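PDB 3GOX: restriction endonuclease Hpy99I from Helicobacter pylori, which probably cleaves DNA at a specific sequence, as a type II restriction endonuclease of the beta-beta-alpha-Me (His-Me finger) group that binds zinc. Local coordinates for residues Val156-His161 with Glu168-Ser173; Asn22-Ile27 with Lys54-Ser59; Cys78-Ile83 with Arg104-Glu109. One frame throughout, in Å; residues are numbered along the deposited sequence.

Interaction 1 (Val156-His161 with Glu168-Ser173); sequences VHDHNH and EWICDS. With NA (sodium ion), chain G; ZN (zinc ion), chain F; nucleotides of chain D.
Val156 O is gripped twice by the facing strand: it accepts the backbone N-H of Ile170, 3.3 Å from O to N, and Trp169 CA directs a C-H at it from 3.5 Å. Val156 N returns a shorter bond to Ile170 O (3.0 Å), making this a hydrogen-bonded antiparallel pair. The next pair, His157 with Trp169, is non-hydrogen-bonded, and its side chains run side by side on one face of the hairpin. In the His157 conformer described, CZ2 and CH2 of the indole lie over one face of the imidazole, toward its rim, the two planes inclined at 44°. CG starts out the same way in both residues, anti to the carbonyl carbon (chi1 -62° in His157, -75° in Trp169). Against the edge of the imidazole sits the phosphate of DG9 of chain D, whose OP1 accepts ND1 of His157 at 2.8 Å and, weakly, the backbone N of the same residue. Asp128 takes the far nitrogen, NE2, and thereby helps to fix the ring's rotation. On the other face, CG1 of Ile170 packs on CG2 of Val156, while Ile170 CD1 lies 3.7 Å from Asp158 CB. Asp158 OD1 binds the sodium ion at 2.3 Å, together with OP1 of DA8 of chain D, two waters, Asn175 and a further phosphate; OD2 forms a salt bridge to Arg167 and a hydrogen bond with Tyr194 of the second subunit. Strands 155-159 and 166-171 form the hairpin of the beta-beta-alpha-Me motif, with helix 172-180 against the Val156-Ile170 face and helix 121-128 beside the His157-Trp169 face.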
loop_
_atom_site.group_PDB
_atom_site.type_symbol
_atom_site.label_atom_id
_atom_site.label_comp_id
_atom_site.label_asym_id
_atom_site.label_seq_id
_atom_site.Cartn_x
_atom_site.Cartn_y
_atom_site.Cartn_z
ATOM N N VAL A 156 10.471 3.978 -8.508
ATOM C CA VAL A 156 10.009 5.363 -8.567
ATOM C C VAL A 156 11.055 6.305 -8.001
ATOM O O VAL A 156 11.882 5.888 -7.175
ATOM C CB VAL A 156 8.700 5.560 -7.772
ATOM C CG1 VAL A 156 7.579 4.748 -8.391
ATOM C CG2 VAL A 156 8.896 5.222 -6.289
ATOM N N HIS A 157 10.985 7.549 -8.490
ATOM C CA HIS A 157 11.628 8.722 -7.895
ATOM C C HIS A 157 10.901 9.041 -6.599
ATOM O O HIS A 157 9.780 9.562 -6.647
ATOM C CB HIS A 157 11.418 9.987 -8.752
ATOM C CG HIS A 157 11.993 9.950 -10.131
ATOM N ND1 HIS A 157 11.258 9.559 -11.230
ATOM C CD2 HIS A 157 13.186 10.373 -10.609
ATOM C CE1 HIS A 157 11.995 9.691 -12.318
ATOM N NE2 HIS A 157 13.168 10.188 -11.968
ATOM N N ASP A 158 11.474 8.722 -5.446
ATOM C CA ASP A 158 10.878 9.224 -4.203
ATOM C C ASP A 158 11.428 10.627 -3.890
ATOM O O ASP A 158 12.561 10.949 -4.206
ATOM C CB ASP A 158 11.164 8.226 -3.085
ATOM C CG ASP A 158 10.704 8.691 -1.741
ATOM O OD1 ASP A 158 9.563 9.226 -1.615
ATOM O OD2 ASP A 158 11.466 8.470 -0.776
ATOM N N HIS A 159 10.579 11.483 -3.305
ATOM C CA HIS A 159 10.982 12.844 -2.934
ATOM C C HIS A 159 10.331 13.278 -1.625
ATOM O O HIS A 159 9.303 12.710 -1.192
ATOM C CB HIS A 159 10.670 13.833 -4.077
ATOM C CG HIS A 159 9.264 14.333 -4.085
ATOM N ND1 HIS A 159 8.205 13.583 -4.546
ATOM C CD2 HIS A 159 8.741 15.510 -3.675
ATOM C CE1 HIS A 159 7.086 14.277 -4.415
ATOM N NE2 HIS A 159 7.384 15.449 -3.890
ATOM N N ASN A 160 10.960 14.259 -0.986
ATOM C CA ASN A 160 10.419 14.874 0.219
ATOM C C ASN A 160 9.411 15.962 -0.174
ATOM O O ASN A 160 9.757 16.939 -0.851
ATOM C CB ASN A 160 11.555 15.436 1.084
ATOM C CG ASN A 160 11.061 16.037 2.396
ATOM O OD1 ASN A 160 10.310 16.998 2.394
ATOM N ND2 ASN A 160 11.499 15.477 3.517
ATOM N N HIS A 161 8.162 15.803 0.262
ATOM C CA HIS A 161 7.103 16.747 -0.123
ATOM C C HIS A 161 6.959 17.960 0.813
ATOM O O HIS A 161 6.006 18.731 0.684
ATOM C CB HIS A 161 5.760 16.031 -0.319
ATOM C CG HIS A 161 5.211 15.398 0.918
ATOM N ND1 HIS A 161 4.858 14.066 0.975
ATOM C CD2 HIS A 161 4.939 15.911 2.141
ATOM C CE1 HIS A 161 4.397 13.786 2.181
ATOM N NE2 HIS A 161 4.436 14.888 2.909
ATOM N N GLU A 168 15.652 8.887 -2.709
ATOM C CA GLU A 168 16.316 7.851 -3.512
ATOM C C GLU A 168 15.347 7.137 -4.434
ATOM O O GLU A 168 14.114 7.267 -4.302
ATOM C CB GLU A 168 17.024 6.823 -2.614
ATOM C CG GLU A 168 18.100 7.454 -1.736
ATOM C CD GLU A 168 18.686 6.530 -0.675
ATOM O OE1 GLU A 168 18.629 5.291 -0.828
ATOM O OE2 GLU A 168 19.248 7.063 0.312
ATOM N N TRP A 169 15.923 6.399 -5.379
ATOM C CA TRP A 169 15.193 5.419 -6.154
ATOM C C TRP A 169 14.860 4.255 -5.242
ATOM O O TRP A 169 15.750 3.637 -4.660
ATOM C CB TRP A 169 16.014 4.941 -7.359
ATOM C CG TRP A 169 16.065 5.959 -8.460
ATOM C CD1 TRP A 169 17.010 6.926 -8.646
ATOM C CD2 TRP A 169 15.120 6.109 -9.531
ATOM N NE1 TRP A 169 16.708 7.668 -9.757
ATOM C CE2 TRP A 169 15.562 7.181 -10.330
ATOM C CE3 TRP A 169 13.953 5.421 -9.902
ATOM C CZ2 TRP A 169 14.871 7.598 -11.467
ATOM C CZ3 TRP A 169 13.263 5.836 -11.027
ATOM C CH2 TRP A 169 13.726 6.913 -11.801
ATOM N N ILE A 170 13.561 3.967 -5.125
ATOM C CA ILE A 170 13.056 2.896 -4.270
ATOM C C ILE A 170 11.944 2.160 -5.032
ATOM O O ILE A 170 11.422 2.654 -6.045
ATOM C CB ILE A 170 12.516 3.419 -2.890
ATOM C CG1 ILE A 170 11.337 4.386 -3.064
ATOM C CG2 ILE A 170 13.643 4.082 -2.069
ATOM C CD1 ILE A 170 10.717 4.836 -1.731
ATOM N N CYS A 171 11.546 0.987 -4.544
ATOM C CA CYS A 171 10.457 0.261 -5.201
ATOM C C CYS A 171 9.102 0.917 -4.907
ATOM O O CYS A 171 8.930 1.588 -3.897
ATOM C CB CYS A 171 10.485 -1.236 -4.858
ATOM S SG CYS A 171 9.838 -1.666 -3.216
ATOM N N ASP A 172 8.176 0.742 -5.840
ATOM C CA ASP A 172 6.813 1.306 -5.738
ATOM C C ASP A 172 6.107 0.787 -4.490
ATOM O O ASP A 172 5.358 1.525 -3.858
ATOM C CB ASP A 172 6.033 0.958 -7.027
ATOM C CG ASP A 172 4.589 1.480 -7.037
ATOM O OD1 ASP A 172 4.374 2.661 -7.351
ATOM O OD2 ASP A 172 3.658 0.667 -6.816
ATOM N N SER A 173 6.352 -0.463 -4.129
ATOM C CA SER A 173 5.762 -1.034 -2.912
ATOM C C SER A 173 6.173 -0.219 -1.686
ATOM O O SER A 173 5.322 0.195 -0.877
ATOM C CB SER A 173 6.198 -2.486 -2.787
ATOM O OG SER A 173 5.751 -3.096 -1.601
HETATM NA NA NA G . 7.332 9.194 -2.101
HETATM ZN ZN ZN F . 11.384 -1.601 -1.453
ATOM P P DA D 8 6.132 10.294 -4.687
ATOM O OP1 DA D 8 7.243 10.680 -3.775
ATOM O OP2 DA D 8 5.227 11.343 -5.227
ATOM O "O5'" DA D 8 6.788 9.509 -5.910
ATOM C "C5'" DA D 8 6.344 9.708 -7.253
ATOM C "C4'" DA D 8 5.732 8.435 -7.792
ATOM O "O4'" DA D 8 4.353 8.337 -7.391
ATOM C "C3'" DA D 8 5.687 8.359 -9.310
ATOM O "O3'" DA D 8 6.945 7.854 -9.772
ATOM C "C2'" DA D 8 4.569 7.361 -9.555
ATOM C "C1'" DA D 8 3.682 7.483 -8.309
ATOM N N9 DA D 8 2.349 8.036 -8.544
ATOM C C8 DA D 8 1.809 9.174 -7.997
ATOM N N7 DA D 8 0.567 9.397 -8.357
ATOM C C5 DA D 8 0.275 8.342 -9.209
ATOM C C6 DA D 8 -0.888 7.998 -9.921
ATOM N N6 DA D 8 -2.020 8.706 -9.873
ATOM N N1 DA D 8 -0.850 6.884 -10.686
ATOM C C2 DA D 8 0.284 6.169 -10.719
ATOM N N3 DA D 8 1.438 6.387 -10.091
ATOM C C4 DA D 8 1.367 7.502 -9.344
ATOM P P DG D 9 7.605 8.426 -11.122
ATOM O OP1 DG D 9 8.984 7.872 -11.152
ATOM O OP2 DG D 9 7.401 9.897 -11.194
ATOM O "O5'" DG D 9 6.777 7.724 -12.284
ATOM C "C5'" DG D 9 6.787 6.306 -12.402
ATOM C "C4'" DG D 9 5.879 5.851 -13.520
ATOM O "O4'" DG D 9 4.505 6.220 -13.247
ATOM C "C3'" DG D 9 6.159 6.428 -14.902
ATOM O "O3'" DG D 9 5.530 5.538 -15.815
ATOM C "C2'" DG D 9 5.336 7.701 -14.861
ATOM C "C1'" DG D 9 4.062 7.151 -14.232
ATOM N N9 DG D 9 3.183 8.112 -13.570
ATOM C C8 DG D 9 3.515 8.990 -12.565
ATOM N N7 DG D 9 2.500 9.693 -12.141
ATOM C C5 DG D 9 1.432 9.262 -12.917
ATOM C C6 DG D 9 0.065 9.661 -12.911
ATOM O O6 DG D 9 -0.495 10.497 -12.190
ATOM N N1 DG D 9 -0.673 8.971 -13.869
ATOM C C2 DG D 9 -0.168 8.022 -14.721
ATOM N N2 DG D 9 -1.044 7.475 -15.581
ATOM N N3 DG D 9 1.100 7.638 -14.734
ATOM C C4 DG D 9 1.838 8.295 -13.812
HETATM O O HOH W 1 6.931 11.374 -1.034
HETATM O O HOH W 2 6.037 8.412 -0.319
#

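Interaction 2 (Asn22-Ile27 with Lys54-Ser59); sequences NQLGNI and KRVDFS
Lys54 folds its end over the turn of Leu24: chi3 of 74° swings CE, and chi4 of 75° swings NZ, out of the line of the extended CA-to-CD portion. CE consequently lies 3.2 Å from Leu24 O, and it also comes near CB of Leu24. Slightly further back, CD rests 3.6 Å from CG1 of Ile27, the two side chains sliding past each other in opposite directions. Leu24 reaches across with its CD1 branch, which meets CG1 of Val56 at 3.7 Å and CG2 a little farther off; the leucine and valine cross at about a right angle. The contact links the loop after strand 17-20 to strand 52-57, an outermost strand of the antiparallel sheet in the SH3-family domain. No direct hydrogen bond spans the two segments. The loop holds its own shape as a type II' beta turn from Leu24 to Ile27, with Gly25 at positive phi and the backbone N and O of Leu24 both bonded to Ile27. Gln23 NE2 donates a nearly straight bond of 2.9 Å to Gly25 O. Water bridges supplement the packing: one accepts Lys54 NZ at 2.8 Å and the backbone N of Asn26, while another accepts Asn22 ND2 and donates to Ser59 O. Ile27 also touches Phe47 of strand 42-47, which pairs with strand 52-57.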
loop_
_atom_site.group_PDB
_atom_site.type_symbol
_atom_site.label_atom_id
_atom_site.label_comp_id
_atom_site.label_asym_id
_atom_site.label_seq_id
_atom_site.Cartn_x
_atom_site.Cartn_y
_atom_site.Cartn_z
ATOM N N ASN A 22 -25.792 25.176 7.525
ATOM C CA ASN A 22 -25.202 26.502 7.429
ATOM C C ASN A 22 -23.919 26.535 8.246
ATOM O O ASN A 22 -23.522 25.527 8.827
ATOM C CB ASN A 22 -26.177 27.557 7.977
ATOM C CG ASN A 22 -27.607 27.325 7.526
ATOM O OD1 ASN A 22 -27.896 27.363 6.333
ATOM N ND2 ASN A 22 -28.503 27.070 8.482
ATOM N N GLN A 23 -23.273 27.695 8.293
ATOM C CA GLN A 23 -22.074 27.891 9.106
ATOM C C GLN A 23 -22.399 27.853 10.587
ATOM O O GLN A 23 -23.277 28.579 11.064
ATOM C CB GLN A 23 -21.433 29.246 8.786
ATOM C CG GLN A 23 -20.012 29.425 9.349
ATOM C CD GLN A 23 -18.919 28.841 8.469
ATOM O OE1 GLN A 23 -19.085 28.693 7.252
ATOM N NE2 GLN A 23 -17.760 28.550 9.083
ATOM N N LEU A 24 -21.655 27.038 11.316
ATOM C CA LEU A 24 -21.779 26.938 12.764
ATOM C C LEU A 24 -20.409 27.214 13.375
ATOM O O LEU A 24 -19.625 26.297 13.614
ATOM C CB LEU A 24 -22.301 25.553 13.155
ATOM C CG LEU A 24 -23.668 25.165 12.595
ATOM C CD1 LEU A 24 -23.960 23.661 12.739
ATOM C CD2 LEU A 24 -24.800 25.999 13.196
ATOM N N GLY A 25 -20.118 28.489 13.604
ATOM C CA GLY A 25 -18.807 28.897 14.105
ATOM C C GLY A 25 -17.719 28.491 13.122
ATOM O O GLY A 25 -17.702 28.973 11.984
ATOM N N ASN A 26 -16.847 27.577 13.554
ATOM C CA ASN A 26 -15.744 27.071 12.722
ATOM C C ASN A 26 -16.185 26.055 11.695
ATOM O O ASN A 26 -15.404 25.705 10.802
ATOM C CB ASN A 26 -14.674 26.374 13.579
ATOM C CG ASN A 26 -13.994 27.299 14.541
ATOM O OD1 ASN A 26 -13.702 28.451 14.223
ATOM N ND2 ASN A 26 -13.699 26.780 15.738
ATOM N N ILE A 27 -17.421 25.567 11.822
ATOM C CA ILE A 27 -17.908 24.442 11.024
ATOM C C ILE A 27 -18.593 24.934 9.757
ATOM O O ILE A 27 -19.615 25.608 9.831
ATOM C CB ILE A 27 -18.909 23.610 11.830
ATOM C CG1 ILE A 27 -18.274 23.147 13.142
ATOM C CG2 ILE A 27 -19.415 22.438 11.005
ATOM C CD1 ILE A 27 -17.015 22.326 13.005
ATOM N N LYS A 54 -20.208 20.227 19.328
ATOM C CA LYS A 54 -20.950 21.480 19.412
ATOM C C LYS A 54 -22.414 21.231 19.710
ATOM O O LYS A 54 -22.986 20.248 19.241
ATOM C CB LYS A 54 -20.863 22.225 18.082
ATOM C CG LYS A 54 -19.502 22.867 17.828
ATOM C CD LYS A 54 -19.441 23.533 16.473
ATOM C CE LYS A 54 -20.228 24.831 16.442
ATOM N NZ LYS A 54 -19.558 25.964 17.151
ATOM N N ARG A 55 -23.014 22.146 20.472
ATOM C CA ARG A 55 -24.465 22.169 20.664
ATOM C C ARG A 55 -25.138 22.857 19.477
ATOM O O ARG A 55 -24.831 24.019 19.176
ATOM C CB ARG A 55 -24.859 22.897 21.958
ATOM C CG ARG A 55 -26.342 22.794 22.220
ATOM C CD ARG A 55 -26.734 23.230 23.613
ATOM N NE ARG A 55 -26.281 22.318 24.672
ATOM C CZ ARG A 55 -26.711 21.062 24.859
ATOM N NH1 ARG A 55 -27.601 20.496 24.044
ATOM N NH2 ARG A 55 -26.225 20.353 25.873
ATOM N N VAL A 56 -26.067 22.156 18.825
ATOM C CA VAL A 56 -26.683 22.643 17.588
ATOM C C VAL A 56 -28.196 22.447 17.626
ATOM O O VAL A 56 -28.674 21.367 17.946
ATOM C CB VAL A 56 -26.122 21.914 16.334
ATOM C CG1 VAL A 56 -26.675 22.575 15.073
ATOM C CG2 VAL A 56 -24.566 21.925 16.323
ATOM N N ASP A 57 -28.953 23.485 17.298
ATOM C CA ASP A 57 -30.397 23.330 17.142
ATOM C C ASP A 57 -30.749 22.384 15.990
ATOM O O ASP A 57 -30.095 22.402 14.943
ATOM C CB ASP A 57 -31.068 24.697 16.907
ATOM C CG ASP A 57 -31.494 25.347 18.188
ATOM O OD1 ASP A 57 -30.610 25.840 18.919
ATOM O OD2 ASP A 57 -32.720 25.348 18.479
ATOM N N PHE A 58 -31.800 21.581 16.160
ATOM C CA PHE A 58 -32.203 20.618 15.125
ATOM C C PHE A 58 -32.425 21.295 13.774
ATOM O O PHE A 58 -32.155 20.704 12.727
ATOM C CB PHE A 58 -33.496 19.877 15.508
ATOM C CG PHE A 58 -33.321 18.723 16.478
ATOM C CD1 PHE A 58 -32.188 18.567 17.250
ATOM C CD2 PHE A 58 -34.361 17.809 16.640
ATOM C CE1 PHE A 58 -32.089 17.500 18.163
ATOM C CE2 PHE A 58 -34.262 16.746 17.541
ATOM C CZ PHE A 58 -33.131 16.601 18.303
ATOM N N SER A 59 -32.909 22.538 13.792
ATOM C CA SER A 59 -33.203 23.263 12.550
ATOM C C SER A 59 -31.974 23.550 11.697
ATOM O O SER A 59 -32.110 23.806 10.496
ATOM C CB SER A 59 -33.934 24.570 12.850
ATOM O OG SER A 59 -33.116 25.470 13.572
HETATM O O HOH W 3 -31.462 26.395 9.257
HETATM O O HOH W 4 -16.992 26.508 16.236
#

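Interaction 3 (Cys78-Ile83 with Arg104-Glu109); sequences CNICHI and RPSCRE. With ZN (zinc ion), chain E; nucleotides of chain D.
CB of Cys78 lies 4.1 Å from CB of Cys107, and SG, anti to the backbone N (chi1 174°), meets both the zinc ion and the backbone N of Cys107. SG binds the metal at 2.3 Å. The same sulfur accepts a nearly straight bond from Cys107 N, 3.3 Å away, and another from Ile80 N at 3.4 Å; Cys81 N adds a weak one. Such N-H...S bonds are familiar from zinc knuckles, and they probably offset part of the thiolate charge. Cys81 and Cys107 bring their own SG atoms to the ion, and Cys110 completes the four-cysteine site. The two backbones are joined directly by one bond, Asn79 N to Pro105 O at 3.0 Å, the donor lying above the carbonyl plane. CG1 of Ile80 touches OG of Ser106. Toward the DNA, Pro105 CG comes within 3.3 Å of OP2 of DC6 of chain D, and the edge of the Arg104 guanidinium meets the base of DG7 of chain D: NH1 and NH2 both donate to its N7, at 3.1 Å for NH1. Glu91 holds Arg104 NE. Within the fold, the zinc joins the loop between strands 75-77 and 84-86 to the start of helix 108-115, where Cys107 is the N-cap, and Arg111 and Ile114, farther along the helix, pack against Ser106.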
loop_
_atom_site.group_PDB
_atom_site.type_symbol
_atom_site.label_atom_id
_atom_site.label_comp_id
_atom_site.label_asym_id
_atom_site.label_seq_id
_atom_site.Cartn_x
_atom_site.Cartn_y
_atom_site.Cartn_z
ATOM N N CYS A 78 -15.539 13.070 2.431
ATOM C CA CYS A 78 -14.076 13.034 2.425
ATOM C C CYS A 78 -13.548 12.397 3.715
ATOM O O CYS A 78 -14.069 12.667 4.789
ATOM C CB CYS A 78 -13.512 14.435 2.259
ATOM S SG CYS A 78 -11.710 14.528 2.415
ATOM N N ASN A 79 -12.510 11.565 3.621
ATOM C CA ASN A 79 -11.982 10.877 4.798
ATOM C C ASN A 79 -11.074 11.712 5.677
ATOM O O ASN A 79 -10.643 11.230 6.731
ATOM C CB ASN A 79 -11.269 9.575 4.418
ATOM C CG ASN A 79 -9.894 9.822 3.844
ATOM O OD1 ASN A 79 -9.719 10.719 3.053
ATOM N ND2 ASN A 79 -8.922 9.027 4.246
ATOM N N ILE A 80 -10.794 12.951 5.266
ATOM C CA ILE A 80 -10.000 13.858 6.092
ATOM C C ILE A 80 -10.960 14.899 6.645
ATOM O O ILE A 80 -11.359 14.819 7.808
ATOM C CB ILE A 80 -8.802 14.461 5.309
ATOM C CG1 ILE A 80 -7.929 13.343 4.719
ATOM C CG2 ILE A 80 -7.993 15.378 6.203
ATOM C CD1 ILE A 80 -7.359 12.388 5.703
ATOM N N CYS A 81 -11.434 15.806 5.812
ATOM C CA CYS A 81 -12.298 16.874 6.296
ATOM C C CYS A 81 -13.709 16.404 6.662
ATOM O O CYS A 81 -14.431 17.098 7.384
ATOM C CB CYS A 81 -12.370 18.026 5.271
ATOM S SG CYS A 81 -13.171 17.670 3.662
ATOM N N HIS A 82 -14.123 15.238 6.166
ATOM C CA HIS A 82 -15.473 14.725 6.450
ATOM C C HIS A 82 -16.531 15.791 6.144
ATOM O O HIS A 82 -17.476 16.017 6.898
ATOM C CB HIS A 82 -15.587 14.136 7.876
ATOM C CG HIS A 82 -15.013 12.759 8.000
ATOM N ND1 HIS A 82 -13.662 12.522 8.170
ATOM C CD2 HIS A 82 -15.598 11.541 7.906
ATOM C CE1 HIS A 82 -13.451 11.211 8.202
ATOM N NE2 HIS A 82 -14.604 10.594 8.036
ATOM N N ILE A 83 -16.391 16.393 4.976
ATOM C CA ILE A 83 -17.421 17.236 4.374
ATOM C C ILE A 83 -17.992 16.424 3.224
ATOM O O ILE A 83 -17.252 15.702 2.525
ATOM C CB ILE A 83 -16.828 18.581 3.886
ATOM C CG1 ILE A 83 -16.308 19.357 5.098
ATOM C CG2 ILE A 83 -17.842 19.388 3.071
ATOM C CD1 ILE A 83 -15.471 20.589 4.732
ATOM N N ARG A 104 -10.214 8.730 -5.162
ATOM C CA ARG A 104 -9.453 8.767 -3.917
ATOM C C ARG A 104 -10.411 9.049 -2.761
ATOM O O ARG A 104 -11.419 9.728 -2.966
ATOM C CB ARG A 104 -8.360 9.844 -3.967
ATOM C CG ARG A 104 -7.266 9.663 -5.012
ATOM C CD ARG A 104 -6.157 10.620 -4.721
ATOM N NE ARG A 104 -5.077 10.613 -5.701
ATOM C CZ ARG A 104 -3.986 9.843 -5.669
ATOM N NH1 ARG A 104 -3.826 8.913 -4.749
ATOM N NH2 ARG A 104 -3.067 9.993 -6.609
ATOM N N PRO A 105 -10.094 8.561 -1.559
ATOM C CA PRO A 105 -10.999 8.825 -0.413
ATOM C C PRO A 105 -10.916 10.261 0.098
ATOM O O PRO A 105 -11.845 10.700 0.793
ATOM C CB PRO A 105 -10.503 7.849 0.644
ATOM C CG PRO A 105 -9.050 7.650 0.328
ATOM C CD PRO A 105 -8.956 7.712 -1.175
ATOM N N SER A 106 -9.833 10.978 -0.204
ATOM C CA SER A 106 -9.644 12.379 0.185
ATOM C C SER A 106 -9.952 13.304 -0.995
ATOM O O SER A 106 -9.532 13.041 -2.127
ATOM C CB SER A 106 -8.202 12.616 0.648
ATOM O OG SER A 106 -7.745 11.596 1.496
ATOM N N CYS A 107 -10.701 14.369 -0.718
ATOM C CA CYS A 107 -11.115 15.322 -1.740
ATOM C C CYS A 107 -9.919 16.087 -2.296
ATOM O O CYS A 107 -8.836 16.109 -1.708
ATOM C CB CYS A 107 -12.157 16.299 -1.170
ATOM S SG CYS A 107 -11.515 17.513 0.002
ATOM N N ARG A 108 -10.127 16.745 -3.429
ATOM C CA ARG A 108 -9.056 17.488 -4.071
ATOM C C ARG A 108 -8.432 18.525 -3.139
ATOM O O ARG A 108 -7.224 18.713 -3.176
ATOM C CB ARG A 108 -9.541 18.138 -5.365
ATOM C CG ARG A 108 -9.971 17.148 -6.435
ATOM C CD ARG A 108 -10.502 17.879 -7.668
ATOM N NE ARG A 108 -11.396 17.044 -8.469
ATOM C CZ ARG A 108 -11.010 16.219 -9.445
ATOM N NH1 ARG A 108 -9.727 16.110 -9.771
ATOM N NH2 ARG A 108 -11.919 15.493 -10.107
ATOM N N GLU A 109 -9.227 19.207 -2.327
ATOM C CA GLU A 109 -8.681 20.196 -1.398
ATOM C C GLU A 109 -7.749 19.546 -0.367
ATOM O O GLU A 109 -6.664 20.051 -0.108
ATOM C CB GLU A 109 -9.793 20.989 -0.709
ATOM C CG GLU A 109 -10.533 21.917 -1.654
ATOM C CD GLU A 109 -9.603 22.865 -2.375
ATOM O OE1 GLU A 109 -8.855 23.604 -1.689
ATOM O OE2 GLU A 109 -9.605 22.865 -3.629
HETATM ZN ZN ZN E . -11.491 16.830 2.251
ATOM P P DT D 5 -10.365 3.857 0.258
ATOM O OP1 DT D 5 -10.766 4.238 1.641
ATOM O OP2 DT D 5 -10.930 4.589 -0.895
ATOM O "O5'" DT D 5 -8.782 3.988 0.194
ATOM C "C5'" DT D 5 -7.969 3.541 1.274
ATOM C "C4'" DT D 5 -6.530 3.474 0.826
ATOM O "O4'" DT D 5 -6.408 2.488 -0.207
ATOM C "C3'" DT D 5 -6.031 4.775 0.205
ATOM O "O3'" DT D 5 -5.369 5.532 1.222
ATOM C "C2'" DT D 5 -5.081 4.321 -0.897
ATOM C "C1'" DT D 5 -5.276 2.805 -0.987
ATOM N N1 DT D 5 -5.510 2.233 -2.319
ATOM C C2 DT D 5 -4.667 1.231 -2.731
ATOM O O2 DT D 5 -3.706 0.863 -2.076
ATOM N N3 DT D 5 -4.990 0.672 -3.940
ATOM C C4 DT D 5 -6.046 1.011 -4.761
ATOM O O4 DT D 5 -6.228 0.393 -5.805
ATOM C C5 DT D 5 -6.873 2.101 -4.283
ATOM C C7 DT D 5 -8.035 2.555 -5.112
ATOM C C6 DT D 5 -6.562 2.654 -3.103
ATOM P P DG D 7 0.244 9.372 -0.780
ATOM O OP1 DG D 7 0.728 10.288 0.283
ATOM O OP2 DG D 7 -0.954 9.732 -1.574
ATOM O "O5'" DG D 7 1.446 9.138 -1.799
ATOM C "C5'" DG D 7 2.669 8.591 -1.335
ATOM C "C4'" DG D 7 3.581 8.273 -2.497
ATOM O "O4'" DG D 7 2.888 7.377 -3.403
ATOM C "C3'" DG D 7 4.010 9.458 -3.360
ATOM O "O3'" DG D 7 5.269 9.147 -3.960
ATOM C "C2'" DG D 7 2.920 9.504 -4.413
ATOM C "C1'" DG D 7 2.636 8.023 -4.644
ATOM N N9 DG D 7 1.259 7.728 -5.046
ATOM C C8 DG D 7 0.134 8.456 -4.725
ATOM N N7 DG D 7 -0.955 7.995 -5.280
ATOM C C5 DG D 7 -0.531 6.889 -6.005
ATOM C C6 DG D 7 -1.263 6.001 -6.842
ATOM O O6 DG D 7 -2.462 6.036 -7.145
ATOM N N1 DG D 7 -0.448 5.004 -7.370
ATOM C C2 DG D 7 0.901 4.885 -7.143
ATOM N N2 DG D 7 1.507 3.843 -7.744
ATOM N N3 DG D 7 1.603 5.720 -6.387
ATOM C C4 DG D 7 0.828 6.692 -5.854
ATOM P P DC D 6 -4.934 7.050 0.944
ATOM O OP1 DC D 6 -4.847 7.720 2.267
ATOM O OP2 DC D 6 -5.779 7.634 -0.121
ATOM O "O5'" DC D 6 -3.452 6.920 0.375
ATOM C "C5'" DC D 6 -2.406 6.396 1.186
ATOM C "C4'" DC D 6 -1.263 5.940 0.314
ATOM O "O4'" DC D 6 -1.663 4.802 -0.470
ATOM C "C3'" DC D 6 -0.832 6.969 -0.718
ATOM O "O3'" DC D 6 0.033 7.931 -0.102
ATOM C "C2'" DC D 6 -0.127 6.107 -1.749
ATOM C "C1'" DC D 6 -0.868 4.761 -1.652
ATOM N N1 DC D 6 -1.759 4.444 -2.779
ATOM C C2 DC D 6 -1.623 3.204 -3.412
ATOM O O2 DC D 6 -0.791 2.396 -2.971
ATOM N N3 DC D 6 -2.409 2.912 -4.475
ATOM C C4 DC D 6 -3.315 3.797 -4.899
ATOM N N4 DC D 6 -4.061 3.465 -5.957
ATOM C C5 DC D 6 -3.492 5.061 -4.257
ATOM C C6 DC D 6 -2.698 5.341 -3.213
#

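In the fold
The three contacts follow one another along the chain in the order 2, 3, 1, each in a different part of the fold. Interaction 2, in the SH3 domain, stands about 22 Å (nearest atoms) from the bound DNA, whereas interactions 1 and 3 both touch strand D and the second subunit. Interaction 3 meets phosphates of DT5 and DC6 and the base of DG7; interaction 1 takes over at the phosphates of DA8 and DG9, its centre 24 Å away. Interaction 3 supplies three cysteines of one zinc site, interaction 1 one cysteine of the other; of the three contacts, interaction 1 supplies a sodium ligand. Interaction 2 approaches interaction 3 to about 7 Å between nearest atoms, and lies 43 Å, centre to centre, from interaction 1.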